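Local structure of lipoprotein (Bacteroides vulgatus, 3U6G) at the interface of chains A and B. The protein is of unknown function but is a bacterial lipoprotein with an immunoglobulin-like fold, of a family resembling calcium-binding PLAT/LH2 and C2 domains. Sequence-based numbering; all coordinates share one arbitrary frame. Chains: chain A/B, uncharacterized protein DUF4425.

Contact 1: the interface of chains A and B. Residues chain A 2, 5, 32, 34, 70-71; chain B 77, 79, 116-118.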
loop_
_atom_site.group_PDB
_atom_site.type_symbol
_atom_site.label_atom_id
_atom_site.label_comp_id
_atom_site.label_asym_id
_atom_site.label_seq_id
_atom_site.Cartn_x
_atom_site.Cartn_y
_atom_site.Cartn_z
ATOM N N ALA A 2 6.828 -7.946 -16.842
ATOM C CA ALA A 2 6.438 -6.646 -17.464
ATOM C C ALA A 2 5.129 -6.756 -18.240
ATOM O O ALA A 2 4.385 -5.776 -18.347
ATOM C CB ALA A 2 7.558 -6.121 -18.366
ATOM N N PHE A 5 1.743 -5.750 -16.598
ATOM C CA PHE A 5 1.473 -4.343 -16.371
ATOM C C PHE A 5 1.062 -3.665 -17.677
ATOM O O PHE A 5 1.549 -4.005 -18.765
ATOM C CB PHE A 5 2.705 -3.663 -15.767
ATOM C CG PHE A 5 3.196 -4.315 -14.513
ATOM C CD1 PHE A 5 4.140 -5.330 -14.566
ATOM C CD2 PHE A 5 2.717 -3.928 -13.279
ATOM C CE1 PHE A 5 4.597 -5.937 -13.408
ATOM C CE2 PHE A 5 3.150 -4.527 -12.124
ATOM C CZ PHE A 5 4.107 -5.539 -12.186
ATOM N N ALA A 32 2.726 3.641 -9.459
ATOM C CA ALA A 32 4.015 3.946 -10.027
ATOM C C ALA A 32 3.923 4.221 -11.503
ATOM O O ALA A 32 3.123 3.610 -12.209
ATOM C CB ALA A 32 4.971 2.771 -9.808
ATOM N N LYS A 34 7.088 5.285 -14.751
ATOM C CA LYS A 34 8.489 4.986 -15.030
ATOM C C LYS A 34 9.468 5.947 -14.333
ATOM O O LYS A 34 10.662 5.652 -14.244
ATOM C CB LYS A 34 8.751 4.950 -16.544
ATOM C CG LYS A 34 8.244 3.690 -17.262
ATOM C CD LYS A 34 9.146 2.476 -17.006
ATOM C CE LYS A 34 8.922 1.354 -18.005
ATOM N NZ LYS A 34 7.489 1.105 -18.306
ATOM N N PHE A 70 1.703 2.504 -14.514
ATOM C CA PHE A 70 1.659 1.099 -14.933
ATOM C C PHE A 70 1.224 0.176 -13.811
ATOM O O PHE A 70 1.106 -1.018 -14.024
ATOM C CB PHE A 70 2.974 0.632 -15.567
ATOM C CG PHE A 70 4.171 0.760 -14.670
ATOM C CD1 PHE A 70 4.327 -0.097 -13.592
ATOM C CD2 PHE A 70 5.134 1.733 -14.887
ATOM C CE1 PHE A 70 5.429 -0.006 -12.757
ATOM C CE2 PHE A 70 6.241 1.816 -14.055
ATOM C CZ PHE A 70 6.366 0.973 -12.974
ATOM N N PHE A 71 0.927 0.734 -12.638
ATOM C CA PHE A 71 0.588 -0.021 -11.454
ATOM C C PHE A 71 -0.078 0.885 -10.437
ATOM O O PHE A 71 0.311 2.038 -10.290
ATOM C CB PHE A 71 1.866 -0.580 -10.850
ATOM C CG PHE A 71 1.669 -1.436 -9.626
ATOM C CD1 PHE A 71 0.986 -2.640 -9.694
ATOM C CD2 PHE A 71 2.227 -1.058 -8.415
ATOM C CE1 PHE A 71 0.821 -3.446 -8.569
ATOM C CE2 PHE A 71 2.077 -1.864 -7.271
ATOM C CZ PHE A 71 1.378 -3.068 -7.360
ATOM N N SER B 77 7.548 -0.858 -6.275
ATOM C CA SER B 77 7.699 -1.088 -7.706
ATOM C C SER B 77 9.167 -0.968 -8.060
ATOM O O SER B 77 9.829 -0.045 -7.595
ATOM C CB SER B 77 6.906 -0.041 -8.495
ATOM O OG SER B 77 7.087 -0.204 -9.890
ATOM N N SER B 79 11.589 -1.010 -11.555
ATOM C CA SER B 79 11.586 -1.038 -13.011
ATOM C C SER B 79 12.947 -0.684 -13.577
ATOM O O SER B 79 13.726 0.009 -12.935
ATOM C CB SER B 79 10.472 -0.147 -13.599
ATOM O OG SER B 79 10.626 1.201 -13.227
ATOM N N ILE B 116 9.822 -4.992 -14.981
ATOM C CA ILE B 116 8.859 -4.384 -14.050
ATOM C C ILE B 116 8.447 -5.460 -13.058
ATOM O O ILE B 116 7.964 -6.527 -13.455
ATOM C CB ILE B 116 7.581 -3.854 -14.716
ATOM C CG1 ILE B 116 7.900 -2.943 -15.903
ATOM C CG2 ILE B 116 6.722 -3.099 -13.680
ATOM C CD1 ILE B 116 6.663 -2.496 -16.705
ATOM N N GLU B 117 8.652 -5.185 -11.772
ATOM C CA GLU B 117 8.263 -6.118 -10.716
ATOM C C GLU B 117 7.709 -5.313 -9.569
ATOM O O GLU B 117 8.059 -4.150 -9.412
ATOM C CB GLU B 117 9.474 -6.923 -10.236
ATOM C CG GLU B 117 10.216 -7.708 -11.331
ATOM C CD GLU B 117 9.438 -8.901 -11.872
ATOM O OE1 GLU B 117 8.535 -9.404 -11.170
ATOM O OE2 GLU B 117 9.743 -9.352 -13.005
ATOM N N THR B 118 6.868 -5.941 -8.754
ATOM C CA THR B 118 6.323 -5.284 -7.584
ATOM C C THR B 118 6.472 -6.180 -6.360
ATOM O O THR B 118 6.680 -7.391 -6.460
ATOM C CB THR B 118 4.842 -4.916 -7.786
ATOM O OG1 THR B 118 4.096 -6.104 -8.084
ATOM C CG2 THR B 118 4.695 -3.885 -8.924
HETATM O O HOH W 1 11.575 3.043 -14.957
#
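An apolar knob set into an aromatic socket forms this part of the face-to-face contact between two immunoglobulin-like beta folds. The knob is B:Ile116, which hides 105 Å² of its surface against chain A. It and A:Phe5 reach toward each other, and its CG2 methyl, anti to its own backbone N, lies over one face of the ring, 3.5 Å above the plane and offset toward the rim. The same methyl touches A:Phe70, whose CE1 lies 3.5 Å from B:Ile116 CG2, so one branch is shared by two rings. The other branch runs toward A:Ala2, with CG1 4.0 Å from A:Ala2 CB, while the bent A:Lys34 chain crosses the isoleucine at about a right angle and brings its NZ near CD1. B:Thr118 repeats the theme: its CG2, anti to the carbonyl carbon, sits over the centre of the A:Phe71 ring, 3.6 Å from the centroid, and also brushes A:Phe5 CE2. A:Phe70 holds the crowded first-torsion position (chi1 59°) and turns its edge to B:Ser77, with OG in the ring plane 3.3 Å from CE1. Direct polar bonds across the patch are absent; water 1 instead joins B:Ser79 OG (2.7 Å) to the carbonyl O of A:Lys34 (2.9 Å). An alanine in place of A:Phe5 would probably loosen this end of the interface, since the ring surface under B:Ile116 CG2 and beside B:Thr118 CG2 would be lost. In the fold, chain A contributes its N-terminal segment, the end of strand 24-33 with the following loop, and the start of strand 71-80; chain B contributes strands 71-80 and 115-123.

Contact 2: the interface of chains A and B. Residues chain A 26, 28, 54-55, 76-77, 79; chain B 31-32, 36-37, 70-71.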
loop_
_atom_site.group_PDB
_atom_site.type_symbol
_atom_site.label_atom_id
_atom_site.label_comp_id
_atom_site.label_asym_id
_atom_site.label_seq_id
_atom_site.Cartn_x
_atom_site.Cartn_y
_atom_site.Cartn_z
ATOM N N SER A 26 -9.844 1.952 6.816
ATOM C CA SER A 26 -8.804 2.860 6.351
ATOM C C SER A 26 -8.112 2.254 5.144
ATOM O O SER A 26 -7.943 1.040 5.093
ATOM C CB SER A 26 -7.791 3.102 7.467
ATOM O OG SER A 26 -8.383 3.838 8.517
ATOM N N SER A 28 -4.749 2.850 2.176
ATOM C CA SER A 28 -3.578 3.521 1.632
ATOM C C SER A 28 -3.476 3.142 0.163
ATOM O O SER A 28 -3.587 1.973 -0.202
ATOM C CB SER A 28 -2.316 3.128 2.386
ATOM O OG SER A 28 -2.260 3.813 3.628
ATOM N N ALA A 54 -6.869 7.408 3.573
ATOM C CA ALA A 54 -8.122 7.981 4.012
ATOM C C ALA A 54 -8.878 6.956 4.826
ATOM O O ALA A 54 -8.776 5.769 4.581
ATOM C CB ALA A 54 -8.968 8.423 2.789
ATOM N N GLN A 55 -9.605 7.429 5.827
ATOM C CA GLN A 55 -10.638 6.614 6.416
ATOM C C GLN A 55 -11.867 6.713 5.496
ATOM O O GLN A 55 -12.241 7.797 5.046
ATOM C CB GLN A 55 -10.960 7.075 7.829
ATOM C CG GLN A 55 -11.902 6.104 8.520
ATOM C CD GLN A 55 -12.464 6.632 9.805
ATOM O OE1 GLN A 55 -12.226 6.063 10.871
ATOM N NE2 GLN A 55 -13.226 7.727 9.721
ATOM N N GLY A 76 -5.848 -1.968 2.746
ATOM C CA GLY A 76 -6.809 -1.501 3.716
ATOM C C GLY A 76 -6.841 -2.287 5.006
ATOM O O GLY A 76 -6.391 -3.423 5.078
ATOM N N SER A 77 -7.384 -1.630 6.022
ATOM C CA SER A 77 -7.670 -2.312 7.273
ATOM C C SER A 77 -9.092 -2.032 7.683
ATOM O O SER A 77 -9.652 -0.960 7.436
ATOM C CB SER A 77 -6.724 -1.897 8.399
ATOM O OG SER A 77 -6.974 -0.565 8.777
ATOM N N SER A 79 -11.510 -2.633 11.137
ATOM C CA SER A 79 -11.463 -2.952 12.551
ATOM C C SER A 79 -12.771 -2.620 13.255
ATOM O O SER A 79 -13.536 -1.766 12.803
ATOM C CB SER A 79 -10.299 -2.218 13.210
ATOM O OG SER A 79 -10.448 -0.815 13.070
ATOM N N GLY B 31 -0.236 2.964 7.236
ATOM C CA GLY B 31 -0.622 2.092 8.334
ATOM C C GLY B 31 -1.943 2.512 8.901
ATOM O O GLY B 31 -2.595 3.430 8.375
ATOM N N ALA B 32 -2.358 1.830 9.967
ATOM C CA ALA B 32 -3.660 2.102 10.555
ATOM C C ALA B 32 -3.623 1.944 12.059
ATOM O O ALA B 32 -2.859 1.131 12.612
ATOM C CB ALA B 32 -4.750 1.196 9.958
ATOM N N GLY B 36 -8.008 5.616 12.257
ATOM C CA GLY B 36 -7.810 5.825 10.836
ATOM C C GLY B 36 -6.371 5.584 10.420
ATOM O O GLY B 36 -5.622 4.870 11.096
ATOM N N PRO B 37 -5.959 6.203 9.317
ATOM C CA PRO B 37 -4.566 6.081 8.903
ATOM C C PRO B 37 -3.598 6.521 9.998
ATOM O O PRO B 37 -3.827 7.529 10.663
ATOM C CB PRO B 37 -4.488 6.998 7.690
ATOM C CG PRO B 37 -5.860 6.998 7.137
ATOM C CD PRO B 37 -6.758 6.947 8.338
ATOM N N PHE B 70 -1.873 -0.787 14.581
ATOM C CA PHE B 70 -2.066 -2.239 14.478
ATOM C C PHE B 70 -1.824 -2.795 13.077
ATOM O O PHE B 70 -1.998 -3.986 12.846
ATOM C CB PHE B 70 -3.427 -2.677 15.059
ATOM C CG PHE B 70 -4.633 -1.931 14.523
ATOM C CD1 PHE B 70 -4.927 -1.896 13.181
ATOM C CD2 PHE B 70 -5.488 -1.280 15.394
ATOM C CE1 PHE B 70 -6.063 -1.209 12.719
ATOM C CE2 PHE B 70 -6.601 -0.622 14.936
ATOM C CZ PHE B 70 -6.873 -0.573 13.596
ATOM N N PHE B 71 -1.343 -1.961 12.161
ATOM C CA PHE B 71 -1.093 -2.396 10.796
ATOM C C PHE B 71 -0.172 -1.428 10.096
ATOM O O PHE B 71 -0.295 -0.227 10.281
ATOM C CB PHE B 71 -2.427 -2.473 10.044
ATOM C CG PHE B 71 -2.327 -2.753 8.566
ATOM C CD1 PHE B 71 -1.813 -3.954 8.100
ATOM C CD2 PHE B 71 -2.814 -1.830 7.648
ATOM C CE1 PHE B 71 -1.765 -4.230 6.739
ATOM C CE2 PHE B 71 -2.787 -2.090 6.292
ATOM C CZ PHE B 71 -2.248 -3.285 5.832
HETATM O O HOH W 2 -3.617 3.636 5.826
#
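Serines of strands 24-33 and 71-80 meet an alanine, a proline and the rims of two phenylalanine rings in the first shell here. A:Ser77 carries its OG in the crowded position between the backbone N and the carbonyl carbon (chi1 69°), and its CB packs 4.0 Å from B:Ala32 CB. The CB of A:Ser77 also lies 4.0 Å from B:Phe71 CD2, at the border of the aromatic pair B:Phe70 and B:Phe71. Two residues along the strand, A:Ser79 adopts the same crowded torsion and touches the tip of the B:Phe70 ring, its OG 3.6 Å from CZ. A:Ser26 on the neighbouring part of the surface takes another staggered position: OG is anti to the carbonyl carbon (chi1 -68°) and meets B:Pro37, the residue after B:Gly36, whose ring atom CD lies 3.5 Å from that OG. The far corner of the proline ring reaches the backbone of strand 52-55, with CG 3.7 Å from A:Ala54 N and CD close to A:Gln55 N.

No direct hydrogen bond or salt bridge joins the chains in this patch. Water 2 supplies a polar link, lying 2.6 Å from A:Ser28 OG and 2.8 Å from the carbonyl O of B:Gly31. The carbonyl O of the first-shell B:Ala32 also covers one face of B:Phe70, offset toward the rim, and so helps to position the ring that meets A:Ser79. The B:Phe71 side chain extends anti to its backbone N (chi1 173°), and CD2 and CE2 are the ring atoms nearest to A:Ser77 CB and A:Gly76 O respectively. With 195 Å² hidden, the patch is modest; it probably helps align the strand faces of the two copies, although the structure alone does not show that this pairing is the biological one.

About 24 Å separates the centres of contact 1 and contact 2, which lie toward opposite ends of one two-fold symmetric interface. Both draw on strands 24-33 and 71-80, and positions 32, 70, 71, 77 and 79 serve in both with the chains exchanged: chain A supplies the Phe pair in contact 1, chain B in contact 2. Contact 2 therefore partly overlaps the twin of contact 1, though inexactly, since Ser77 has chi1 177° in chain B and 69° in chain A. Each copy offers the same surface to the other, a pattern consistent with a dimer, though the deposited assembly by itself does not establish one.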